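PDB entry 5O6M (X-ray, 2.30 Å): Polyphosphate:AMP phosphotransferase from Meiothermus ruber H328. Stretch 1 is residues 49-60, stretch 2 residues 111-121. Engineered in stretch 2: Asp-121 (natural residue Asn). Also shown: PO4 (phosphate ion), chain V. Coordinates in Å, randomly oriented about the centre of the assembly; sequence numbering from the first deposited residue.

Stretch 1 (49-60) LLYAEGQHKVLV
Stretch 2 (111-121) VPRKGELVIFD

Stretch 1 ends a helix at residues 49-53, turns through a loop, and enters a strand at 57-60. Stretch 2 runs through a turn into a strand that reaches 121. The strands are parallel neighbours: their axes approach to 4.8 Å at an angle of 20°. The stretches bury 829 Å².

Pro-112, with a C-gamma endo ring, has its CA-to-CB bond toward stretch 1. Its CG lies 3.4 Å from Val-58 O and 4.0 Å from Leu-59 CB.

Arg-113 opens a type II turn that ends at Glu-116. Glu-116 N donates to Arg-113 O (3.1 Å), closing the turn, and Arg-113 N donates a hydrogen bond to Glu-116 OE1 (2.9 Å). The CA-to-CB bond of Arg-113 points away from stretch 1; the rotamer is p, t, m with chi4 151°. Its NE donates a hydrogen bond to Lys-114 O (3.1 Å), and its NH1 donates one to O3 of the phosphate ion (2.7 Å).

Lys-114 is extended after chi1 m (phi/psi -59/134). Its aliphatic part lies along the loop backbone: CB is 3.4 Å from Gly-54 O and CG 3.3 Å from Gln-55 O.

Gly-115 (83/2) packs against the helix end. Its CA is 3.8 Å from the CA of Gly-54, which leaves the helix with positive phi (64/33). A CB on Gly-115 would sit 3.2 Å from Gly-54 CA and jam against the preceding carbonyl, so glycine fits on both counts. Gly-115 N donates to His-56 O (2.7 Å). Gly-115 CA makes a CH...O contact with Leu-50 O (3.5 Å), and Gly-115 O receives one from Tyr-51 CA (3.3 Å).

Glu-116 O accepts from Val-58 N (3.2 Å), continuing the backbone hydrogen bonds that begin at Gly-115 N.

Residues 117-119 are extended, phi -106 to -117 and psi 120 to 136. Leu-117 pairs with Val-58, CA to CA 4.7 Å. Both side chains share the sheet face with Val-60 and Ile-119. Leu-117 (t, t) places CG 3.9 Å from Val-58 CG1 and CD2 4.0 Å from Val-60 CG2. Leu-50 CD2 reaches Leu-117 CB at 4.0 Å.

Val-118 (t) pairs with Leu-59 on the other face, CA to CA 5.1 Å. Its N donates to Val-58 O (3.0 Å), and its O accepts from Val-60 N (2.9 Å, 177°).

Ile-119 (m, t) pairs with Val-60 (t), CA to CA 4.7 Å, with Ile-119 CG1 4.3 Å from Val-60 CB.

Phe-120 (-84/108; chi1 m, chi2 6°) donates from N to Val-60 O (2.8 Å). Leu-59 (t, p) covers one ring face: its CD1 lies 3.5 Å from the Phe-120 ring centroid, 4° off the normal, a CH-pi contact.

Asp-121, engineered from Asn, has its CA-to-CB bond away and makes no contact with stretch 1.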

# COMPACT_ATOMS: atom_id res chain seq x y z
N LEU D 49 19.70 -3.32 19.11
CA LEU D 49 20.69 -2.45 18.50
C LEU D 49 20.29 -2.09 17.07
O LEU D 49 20.28 -0.91 16.70
CB LEU D 49 22.07 -3.12 18.53
CG LEU D 49 23.07 -2.53 19.54
CD1 LEU D 49 24.37 -3.32 19.52
CD2 LEU D 49 23.32 -1.05 19.28
N LEU D 50 19.99 -3.10 16.25
CA LEU D 50 19.54 -2.86 14.88
C LEU D 50 18.44 -1.80 14.84
O LEU D 50 18.56 -0.79 14.15
CB LEU D 50 19.04 -4.17 14.27
CG LEU D 50 18.46 -4.14 12.85
CD1 LEU D 50 19.56 -3.89 11.82
CD2 LEU D 50 17.69 -5.42 12.54
N TYR D 51 17.37 -2.03 15.60
CA TYR D 51 16.25 -1.09 15.63
C TYR D 51 16.70 0.29 16.08
O TYR D 51 16.33 1.31 15.48
CB TYR D 51 15.16 -1.63 16.56
CG TYR D 51 13.88 -0.82 16.57
CD1 TYR D 51 12.98 -0.91 15.52
CD2 TYR D 51 13.58 0.01 17.63
CE1 TYR D 51 11.81 -0.17 15.52
CE2 TYR D 51 12.40 0.75 17.65
CZ TYR D 51 11.52 0.65 16.59
OH TYR D 51 10.36 1.39 16.60
N ALA D 52 17.52 0.36 17.14
CA ALA D 52 17.93 1.65 17.69
C ALA D 52 18.87 2.39 16.75
O ALA D 52 18.74 3.60 16.56
CB ALA D 52 18.58 1.44 19.06
N GLU D 53 19.84 1.68 16.16
CA GLU D 53 20.74 2.32 15.21
C GLU D 53 19.99 2.84 13.98
O GLU D 53 20.31 3.91 13.46
CB GLU D 53 21.85 1.35 14.79
CG GLU D 53 22.95 1.98 13.96
CD GLU D 53 23.95 0.96 13.45
OE1 GLU D 53 23.52 -0.12 12.99
OE2 GLU D 53 25.17 1.23 13.52
N GLY D 54 19.00 2.08 13.51
CA GLY D 54 18.16 2.55 12.42
C GLY D 54 18.87 2.76 11.11
O GLY D 54 18.49 3.65 10.34
N GLN D 55 19.90 1.97 10.82
CA GLN D 55 20.66 2.11 9.58
C GLN D 55 20.57 0.88 8.69
O GLN D 55 20.30 1.02 7.49
CB GLN D 55 22.13 2.41 9.90
CG GLN D 55 22.43 3.87 10.21
CD GLN D 55 21.94 4.82 9.13
OE1 GLN D 55 21.51 4.39 8.06
NE2 GLN D 55 22.02 6.12 9.41
N HIS D 56 20.79 -0.30 9.23
CA HIS D 56 20.83 -1.51 8.42
C HIS D 56 19.44 -2.08 8.18
O HIS D 56 18.53 -1.92 9.00
CB HIS D 56 21.72 -2.56 9.09
CG HIS D 56 23.16 -2.15 9.16
ND1 HIS D 56 23.73 -1.62 10.30
CD2 HIS D 56 24.14 -2.18 8.23
CE1 HIS D 56 25.00 -1.35 10.06
NE2 HIS D 56 25.28 -1.68 8.81
N LYS D 57 19.29 -2.77 7.05
CA LYS D 57 18.08 -3.52 6.74
C LYS D 57 18.46 -4.99 6.64
O LYS D 57 19.46 -5.33 6.02
CB LYS D 57 17.46 -3.08 5.41
CG LYS D 57 17.67 -1.64 5.01
CD LYS D 57 17.06 -1.41 3.64
CE LYS D 57 17.24 -0.00 3.16
NZ LYS D 57 18.53 0.13 2.42
N VAL D 58 17.66 -5.85 7.25
CA VAL D 58 17.97 -7.27 7.34
C VAL D 58 16.79 -8.08 6.82
O VAL D 58 15.67 -7.94 7.32
CB VAL D 58 18.34 -7.68 8.78
CG1 VAL D 58 18.66 -9.15 8.85
CG2 VAL D 58 19.51 -6.82 9.28
N LEU D 59 17.05 -8.93 5.82
CA LEU D 59 16.03 -9.76 5.19
C LEU D 59 16.39 -11.23 5.38
O LEU D 59 17.47 -11.66 4.96
CB LEU D 59 15.90 -9.43 3.70
CG LEU D 59 15.01 -10.35 2.86
CD1 LEU D 59 13.56 -10.29 3.30
CD2 LEU D 59 15.13 -9.99 1.38
N VAL D 60 15.50 -11.98 6.01
CA VAL D 60 15.66 -13.42 6.22
C VAL D 60 14.63 -14.14 5.36
O VAL D 60 13.42 -13.98 5.57
CB VAL D 60 15.53 -13.80 7.70
CG1 VAL D 60 15.59 -15.31 7.87
CG2 VAL D 60 16.61 -13.12 8.52
N VAL D 111 9.95 -5.41 1.39
CA VAL D 111 11.35 -5.46 1.80
C VAL D 111 11.51 -4.72 3.13
O VAL D 111 10.72 -3.81 3.43
CB VAL D 111 12.28 -4.86 0.73
CG1 VAL D 111 12.12 -5.59 -0.59
CG2 VAL D 111 12.01 -3.37 0.57
N PRO D 112 12.51 -5.06 3.94
CA PRO D 112 12.67 -4.38 5.23
C PRO D 112 13.18 -2.97 5.04
O PRO D 112 13.96 -2.68 4.13
CB PRO D 112 13.70 -5.26 5.96
CG PRO D 112 14.50 -5.86 4.86
CD PRO D 112 13.51 -6.12 3.74
N ARG D 113 12.73 -2.08 5.93
CA ARG D 113 13.24 -0.72 5.97
C ARG D 113 14.41 -0.65 6.95
O ARG D 113 14.76 -1.62 7.62
CB ARG D 113 12.13 0.25 6.36
CG ARG D 113 11.51 0.00 7.73
CD ARG D 113 11.01 1.31 8.33
NE ARG D 113 12.12 2.22 8.64
CZ ARG D 113 12.03 3.54 8.62
NH1 ARG D 113 10.89 4.13 8.30
NH2 ARG D 113 13.09 4.28 8.92
N LYS D 114 15.03 0.53 7.03
CA LYS D 114 16.16 0.72 7.93
C LYS D 114 15.74 0.44 9.37
O LYS D 114 14.69 0.89 9.83
CB LYS D 114 16.72 2.13 7.80
CG LYS D 114 17.44 2.36 6.49
CD LYS D 114 18.09 3.72 6.44
CE LYS D 114 18.93 3.88 5.18
NZ LYS D 114 19.38 5.28 4.99
N GLY D 115 16.58 -0.32 10.08
CA GLY D 115 16.31 -0.67 11.46
C GLY D 115 15.38 -1.85 11.64
O GLY D 115 15.07 -2.21 12.78
N GLU D 116 14.93 -2.47 10.55
CA GLU D 116 13.92 -3.52 10.60
C GLU D 116 14.51 -4.85 10.15
O GLU D 116 15.40 -4.90 9.29
CB GLU D 116 12.72 -3.14 9.71
CG GLU D 116 11.53 -4.08 9.80
CD GLU D 116 10.45 -3.74 8.78
OE1 GLU D 116 10.79 -3.20 7.71
OE2 GLU D 116 9.26 -4.02 9.06
N LEU D 117 14.01 -5.93 10.73
CA LEU D 117 14.32 -7.28 10.31
C LEU D 117 13.03 -7.92 9.83
O LEU D 117 12.06 -8.00 10.58
CB LEU D 117 14.94 -8.09 11.45
CG LEU D 117 15.54 -9.47 11.15
CD1 LEU D 117 16.32 -9.99 12.34
CD2 LEU D 117 14.48 -10.48 10.73
N VAL D 118 13.02 -8.36 8.58
CA VAL D 118 11.83 -8.95 7.98
C VAL D 118 12.12 -10.41 7.65
O VAL D 118 13.18 -10.74 7.11
CB VAL D 118 11.39 -8.18 6.72
CG1 VAL D 118 10.31 -8.96 5.99
CG2 VAL D 118 10.88 -6.80 7.10
N ILE D 119 11.17 -11.27 7.97
CA ILE D 119 11.22 -12.68 7.60
C ILE D 119 10.24 -12.89 6.46
O ILE D 119 9.04 -12.62 6.61
CB ILE D 119 10.90 -13.59 8.79
CG1 ILE D 119 11.88 -13.32 9.93
CG2 ILE D 119 10.96 -15.05 8.37
CD1 ILE D 119 11.34 -13.68 11.30
N PHE D 120 10.75 -13.34 5.32
CA PHE D 120 9.89 -13.77 4.21
C PHE D 120 9.48 -15.21 4.46
O PHE D 120 10.29 -16.13 4.35
CB PHE D 120 10.61 -13.61 2.87
CG PHE D 120 10.53 -12.22 2.30
CD1 PHE D 120 9.96 -11.18 3.03
CD2 PHE D 120 11.01 -11.95 1.03
CE1 PHE D 120 9.89 -9.90 2.49
CE2 PHE D 120 10.94 -10.68 0.49
CZ PHE D 120 10.38 -9.65 1.22
N ASP D 121 8.21 -15.41 4.82
CA ASP D 121 7.62 -16.74 4.97
C ASP D 121 7.16 -17.16 3.58
O ASP D 121 6.06 -16.83 3.14
CB ASP D 121 6.48 -16.71 5.98
CG ASP D 121 5.64 -17.97 5.95
OD1 ASP D 121 6.16 -19.03 5.57
OD2 ASP D 121 4.45 -17.89 6.32
P PO4 V . 7.46 3.03 7.52
O1 PO4 V . 7.61 2.60 8.96
O2 PO4 V . 6.76 4.37 7.45
O3 PO4 V . 8.82 3.15 6.88
O4 PO4 V . 6.64 2.00 6.78